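Local coordinates for protein inner kinetochore subunit cnp3 (Schizosaccharomyces pombe, PDB 6O2D) that helps build, as the CENP-C homolog, the inner kinetochore on centromeric DNA for chromosome segregation, here represented by its dimeric cupin domain, at residues Gly76-Val81 with Ser124-Gly129; Glu62-Ala67 with Thr141-Asn146. All blocks are in the same frame, centred on the assembly; numbering follows the deposited sequence.

Contact 1. Residues Gly76-Val81 with Ser124-Gly129; sequences GAEKPV and SIKNIG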
loop_
_atom_site.group_PDB
_atom_site.type_symbol
_atom_site.label_atom_id
_atom_site.label_comp_id
_atom_site.label_asym_id
_atom_site.label_seq_id
_atom_site.Cartn_x
_atom_site.Cartn_y
_atom_site.Cartn_z
ATOM N N GLY B 76 -13.634 -20.027 6.447
ATOM C CA GLY B 76 -13.417 -20.494 7.800
ATOM C C GLY B 76 -12.014 -20.310 8.325
ATOM O O GLY B 76 -11.632 -20.993 9.277
ATOM N N ALA B 77 -11.228 -19.418 7.728
ATOM C CA ALA B 77 -9.858 -19.209 8.172
ATOM C C ALA B 77 -9.804 -18.252 9.358
ATOM O O ALA B 77 -10.600 -17.315 9.468
ATOM C CB ALA B 77 -9.005 -18.660 7.028
ATOM N N GLU B 78 -8.838 -18.489 10.248
ATOM C CA GLU B 78 -8.652 -17.669 11.446
ATOM C C GLU B 78 -7.171 -17.335 11.557
ATOM O O GLU B 78 -6.354 -18.215 11.846
ATOM C CB GLU B 78 -9.135 -18.401 12.706
ATOM C CG GLU B 78 -10.443 -19.180 12.554
ATOM C CD GLU B 78 -10.928 -19.818 13.866
ATOM O OE1 GLU B 78 -10.083 -20.250 14.686
ATOM O OE2 GLU B 78 -12.161 -19.883 14.077
ATOM N N LYS B 79 -6.823 -16.066 11.339
ATOM C CA LYS B 79 -5.457 -15.605 11.548
ATOM C C LYS B 79 -5.297 -15.156 12.993
ATOM O O LYS B 79 -5.979 -14.211 13.410
ATOM C CB LYS B 79 -5.118 -14.460 10.607
ATOM C CG LYS B 79 -3.649 -14.047 10.630
ATOM C CD LYS B 79 -3.368 -12.906 9.646
ATOM C CE LYS B 79 -1.890 -12.524 9.653
ATOM N NZ LYS B 79 -1.343 -12.580 11.046
ATOM N N PRO B 80 -4.436 -15.797 13.783
ATOM C CA PRO B 80 -4.317 -15.434 15.201
ATOM C C PRO B 80 -3.713 -14.051 15.381
ATOM O O PRO B 80 -3.038 -13.514 14.500
ATOM C CB PRO B 80 -3.392 -16.516 15.777
ATOM C CG PRO B 80 -3.307 -17.585 14.727
ATOM C CD PRO B 80 -3.518 -16.887 13.418
ATOM N N VAL B 81 -3.972 -13.474 16.559
ATOM C CA VAL B 81 -3.524 -12.116 16.839
ATOM C C VAL B 81 -2.006 -12.044 16.729
ATOM O O VAL B 81 -1.280 -12.938 17.184
ATOM C CB VAL B 81 -4.020 -11.651 18.219
ATOM C CG1 VAL B 81 -3.379 -12.461 19.335
ATOM C CG2 VAL B 81 -3.756 -10.161 18.403
ATOM N N SER B 124 -5.914 -9.065 14.366
ATOM C CA SER B 124 -6.313 -10.407 13.970
ATOM C C SER B 124 -7.368 -10.286 12.876
ATOM O O SER B 124 -8.046 -9.264 12.765
ATOM C CB SER B 124 -6.854 -11.207 15.165
ATOM O OG SER B 124 -8.158 -10.771 15.515
ATOM N N ILE B 125 -7.478 -11.320 12.040
ATOM C CA ILE B 125 -8.438 -11.330 10.934
ATOM C C ILE B 125 -9.070 -12.712 10.828
ATOM O O ILE B 125 -8.385 -13.734 10.943
ATOM C CB ILE B 125 -7.817 -10.942 9.577
ATOM C CG1 ILE B 125 -6.681 -9.930 9.732
ATOM C CG2 ILE B 125 -8.902 -10.345 8.678
ATOM C CD1 ILE B 125 -5.978 -9.620 8.433
ATOM N N LYS B 126 -10.372 -12.743 10.566
ATOM C CA LYS B 126 -11.118 -13.986 10.395
ATOM C C LYS B 126 -11.986 -13.901 9.145
ATOM O O LYS B 126 -12.582 -12.856 8.874
ATOM C CB LYS B 126 -11.999 -14.269 11.621
ATOM C CG LYS B 126 -11.624 -15.516 12.394
ATOM C CD LYS B 126 -11.791 -15.289 13.882
ATOM C CE LYS B 126 -11.454 -16.537 14.683
ATOM N NZ LYS B 126 -11.233 -16.264 16.120
ATOM N N ASN B 127 -12.008 -14.973 8.354
ATOM C CA ASN B 127 -12.908 -15.055 7.207
ATOM C C ASN B 127 -14.307 -15.458 7.674
ATOM O O ASN B 127 -14.512 -16.583 8.149
ATOM C CB ASN B 127 -12.367 -16.048 6.178
ATOM C CG ASN B 127 -13.026 -15.900 4.808
ATOM O OD1 ASN B 127 -14.156 -15.416 4.697
ATOM N ND2 ASN B 127 -12.314 -16.304 3.761
ATOM N N ILE B 128 -15.275 -14.558 7.493
ATOM C CA ILE B 128 -16.650 -14.775 7.924
ATOM C C ILE B 128 -17.564 -15.042 6.732
ATOM O O ILE B 128 -18.787 -15.051 6.867
ATOM C CB ILE B 128 -17.172 -13.600 8.767
ATOM C CG1 ILE B 128 -17.304 -12.346 7.898
ATOM C CG2 ILE B 128 -16.240 -13.358 9.945
ATOM C CD1 ILE B 128 -17.962 -11.173 8.581
ATOM N N GLY B 129 -16.987 -15.300 5.562
ATOM C CA GLY B 129 -17.763 -15.592 4.378
ATOM C C GLY B 129 -17.323 -16.944 3.839
ATOM O O GLY B 129 -16.384 -17.555 4.360
#

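Contact 2. Residues Glu62-Ala67 with Thr141-Asn146; sequences EEPSFA and TDTLEN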
loop_
_atom_site.group_PDB
_atom_site.type_symbol
_atom_site.label_atom_id
_atom_site.label_comp_id
_atom_site.label_asym_id
_atom_site.label_seq_id
_atom_site.Cartn_x
_atom_site.Cartn_y
_atom_site.Cartn_z
ATOM N N GLU B 62 11.040 -3.260 -1.177
ATOM C CA GLU B 62 11.989 -2.159 -1.084
ATOM C C GLU B 62 12.619 -2.197 0.308
ATOM O O GLU B 62 12.314 -1.371 1.171
ATOM C CB GLU B 62 11.318 -0.817 -1.355
ATOM C CG GLU B 62 12.309 0.288 -1.673
ATOM C CD GLU B 62 13.007 0.073 -2.996
ATOM O OE1 GLU B 62 12.321 0.105 -4.038
ATOM O OE2 GLU B 62 14.239 -0.137 -2.990
ATOM N N GLU B 63 13.486 -3.185 0.521
ATOM C CA GLU B 63 14.144 -3.335 1.808
ATOM C C GLU B 63 15.029 -2.120 2.076
ATOM O O GLU B 63 15.698 -1.622 1.165
ATOM C CB GLU B 63 14.974 -4.618 1.853
ATOM C CG GLU B 63 14.254 -5.785 2.514
ATOM C CD GLU B 63 14.406 -5.798 4.028
ATOM O OE1 GLU B 63 13.380 -5.899 4.731
ATOM O OE2 GLU B 63 15.553 -5.709 4.517
ATOM N N PRO B 64 15.072 -1.626 3.316
ATOM C CA PRO B 64 14.291 -2.122 4.455
ATOM C C PRO B 64 13.015 -1.332 4.754
ATOM O O PRO B 64 12.353 -1.623 5.746
ATOM C CB PRO B 64 15.275 -1.997 5.619
ATOM C CG PRO B 64 16.159 -0.836 5.242
ATOM C CD PRO B 64 16.124 -0.680 3.737
ATOM N N SER B 65 12.660 -0.358 3.918
ATOM C CA SER B 65 11.608 0.585 4.285
ATOM C C SER B 65 10.194 0.143 3.896
ATOM O O SER B 65 9.236 0.521 4.582
ATOM C CB SER B 65 11.926 1.965 3.684
ATOM O OG SER B 65 11.286 2.172 2.438
ATOM N N PHE B 66 10.018 -0.631 2.822
ATOM C CA PHE B 66 8.673 -0.913 2.324
ATOM C C PHE B 66 8.617 -2.294 1.688
ATOM O O PHE B 66 9.569 -2.719 1.031
ATOM C CB PHE B 66 8.253 0.168 1.320
ATOM C CG PHE B 66 6.967 -0.123 0.586
ATOM C CD1 PHE B 66 5.751 0.308 1.099
ATOM C CD2 PHE B 66 6.981 -0.781 -0.646
ATOM C CE1 PHE B 66 4.562 0.064 0.419
ATOM C CE2 PHE B 66 5.801 -1.033 -1.329
ATOM C CZ PHE B 66 4.587 -0.610 -0.793
ATOM N N ALA B 67 7.495 -2.988 1.884
ATOM C CA ALA B 67 7.220 -4.253 1.210
ATOM C C ALA B 67 5.718 -4.362 0.980
ATOM O O ALA B 67 4.926 -3.776 1.722
ATOM C CB ALA B 67 7.731 -5.456 2.011
ATOM N N THR B 141 8.118 0.958 7.529
ATOM C CA THR B 141 8.728 1.309 8.799
ATOM C C THR B 141 9.603 2.538 8.599
ATOM O O THR B 141 10.021 2.854 7.481
ATOM C CB THR B 141 9.528 0.135 9.379
ATOM O OG1 THR B 141 10.143 0.528 10.615
ATOM C CG2 THR B 141 10.592 -0.333 8.386
ATOM N N ASP B 142 9.855 3.239 9.700
ATOM C CA ASP B 142 10.620 4.485 9.688
ATOM C C ASP B 142 12.078 4.154 9.978
ATOM O O ASP B 142 12.468 3.969 11.131
ATOM C CB ASP B 142 10.051 5.466 10.705
ATOM C CG ASP B 142 10.538 6.881 10.486
ATOM O OD1 ASP B 142 11.766 7.112 10.523
ATOM O OD2 ASP B 142 9.685 7.763 10.270
ATOM N N THR B 143 12.891 4.095 8.921
ATOM C CA THR B 143 14.257 3.600 9.052
ATOM C C THR B 143 15.107 4.523 9.915
ATOM O O THR B 143 15.960 4.053 10.677
ATOM C CB THR B 143 14.883 3.430 7.672
ATOM O OG1 THR B 143 14.853 4.684 6.976
ATOM C CG2 THR B 143 14.099 2.398 6.872
ATOM N N LEU B 144 14.909 5.837 9.794
ATOM C CA LEU B 144 15.631 6.767 10.654
ATOM C C LEU B 144 15.225 6.570 12.110
ATOM O O LEU B 144 16.079 6.458 13.001
ATOM C CB LEU B 144 15.380 8.208 10.200
ATOM C CG LEU B 144 16.049 9.352 10.977
ATOM C CD1 LEU B 144 17.519 9.076 11.253
ATOM C CD2 LEU B 144 15.905 10.666 10.229
ATOM N N GLU B 145 13.917 6.494 12.367
ATOM C CA GLU B 145 13.441 6.322 13.735
ATOM C C GLU B 145 13.910 4.998 14.324
ATOM O O GLU B 145 14.319 4.939 15.491
ATOM C CB GLU B 145 11.915 6.414 13.773
ATOM C CG GLU B 145 11.320 6.652 15.150
ATOM C CD GLU B 145 11.582 8.064 15.648
ATOM O OE1 GLU B 145 12.046 8.905 14.851
ATOM O OE2 GLU B 145 11.292 8.348 16.829
ATOM N N ASN B 146 13.869 3.926 13.528
ATOM C CA ASN B 146 14.352 2.635 14.004
ATOM C C ASN B 146 15.814 2.711 14.405
ATOM O O ASN B 146 16.229 2.083 15.386
ATOM C CB ASN B 146 14.157 1.567 12.934
ATOM C CG ASN B 146 12.704 1.374 12.562
ATOM O OD1 ASN B 146 11.804 1.857 13.244
ATOM N ND2 ASN B 146 12.468 0.662 11.469
#

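Contact 1. Residues Gly76-Val81 with Ser124-Gly129
Two antiparallel strands, 78-81 and 124-127, pair at one margin of the four-stranded sheet of the cupin beta-sandwich, strand 78-83 being outermost within the chain. Their short axes run 4.9 Å apart at 164°. Glu78 and Lys126 form a non-hydrogen-bonded pair, Lys79 and Ile125 the hydrogen-bonded pair that follows. In the latter, Lys79 N reaches Ile125 O at 2.8 Å, nearly along the C=O axis (177°); before it, Asn127 N donates to Ala77 O at 3.0 Å, in the carbonyl plane. Ala77 O also takes a CA-H...O contact from Lys126.

The Lys126 side chain leans over the strand beside it. Its CB lies near Ala77 O; CG lies near both that oxygen and Glu78 CA; a bend at chi2 (142°) then carries the chain alongside Glu78, the two side chains pointing the same way. CE, the atom that touches, rests against Glu78 CB, CG and the carboxylate, coming within 3.4 Å of Glu78 CD. The tip stops short of a salt bridge, with Lys126 NZ 4.3 Å from Glu78 OE2, so the two meet mainly by aliphatic packing, to which charge attraction probably adds.

On the other face Lys79, CG anti to the backbone N, passes its CB by Ile125 O before the chain leads away, NZ making a weak bond to Tyr123 OH. Ser124 CB points toward the other strand, near Lys79 O and Val81 CA. Backbone bonds to Thr101 and Glu99 tie strand 124-127 to strand 98-102. Buried Asn127 ends the pairing: weak bonds hold its ND2 to carbonyls of Met73, Pro74 and Glu131, and its OD1 accepts Gly129 N at 3.0 Å, closing an Asx turn.

Contact 2. Residues Glu62-Ala67 with Thr141-Asn146
The backbones meet at one point, where Thr141 N donates to Ser65 O at 3.2 Å, in the carbonyl plane and with an N-H...O angle of 152°. Ser65 belongs to the tight turn between strands 55-62 and 66-73, which holds a cis peptide before Pro64 and a classic beta bulge: two residues, Ser65 and Phe66, stand opposite the single residue Glu62, whose carbonyl oxygen receives both their amides, that of Ser65 weakly.

Methyl groups do the rest of the touching. Thr141 places CG2 between its backbone N and carbonyl carbon, against Pro64 O at 3.4 Å, and turns OG1 anti to the N. That hydroxyl oxygen accepts Asn146 ND2 in the amide plane and is also bonded to His86 O, so the first turn of the helix is tied back to the residue that meets the turn. Thr143 offers CG2, anti to its carbonyl carbon; the methyl lies 3.9 Å from Ser65 CB and 4.2 Å from Pro64 CG, the proline ring and threonine crossing at about a right angle.

Asp142 is the N-cap of helix 143-149: Glu145 N donates to its OD1 at 2.9 Å, from above the carboxylate plane. The same oxygen bonds Thr143 OG1 of the second subunit, and Thr143 OG1 accepts from Leu144 N of that subunit; both bonds recur with the chains exchanged, joining the two helix starts across the dimer. Pro64 packs on Asp142 of the second subunit, and Glu62 forms salt bridges to Arg35 of its own chain and Arg119 of the second subunit.

Ala67 continues the pairing with His139 of strand 133-140. The contact therefore lies where the turn from strand 55-62 to 66-73 meets the exit of strand 133-140 into helix 143-149.

In the fold
Contacts 1 and 2 lie on opposite sides of the chain's centre, their own centres 28 Å apart and their nearest atoms about 14 Å apart, without touching. They belong to the two different sheets of the cupin sandwich: 62-67 leads into strand 66-73 of the five-stranded sheet, and the next strand, 78-83, begins the four-stranded sheet and contact 1. The chain thus leaves contact 2, makes both halves of contact 1, and returns through strand 133-140 to complete contact 2. Their settings differ as well: contact 2 adjoins the second subunit, whereas no other chain of the dimer touches the segments of contact 1.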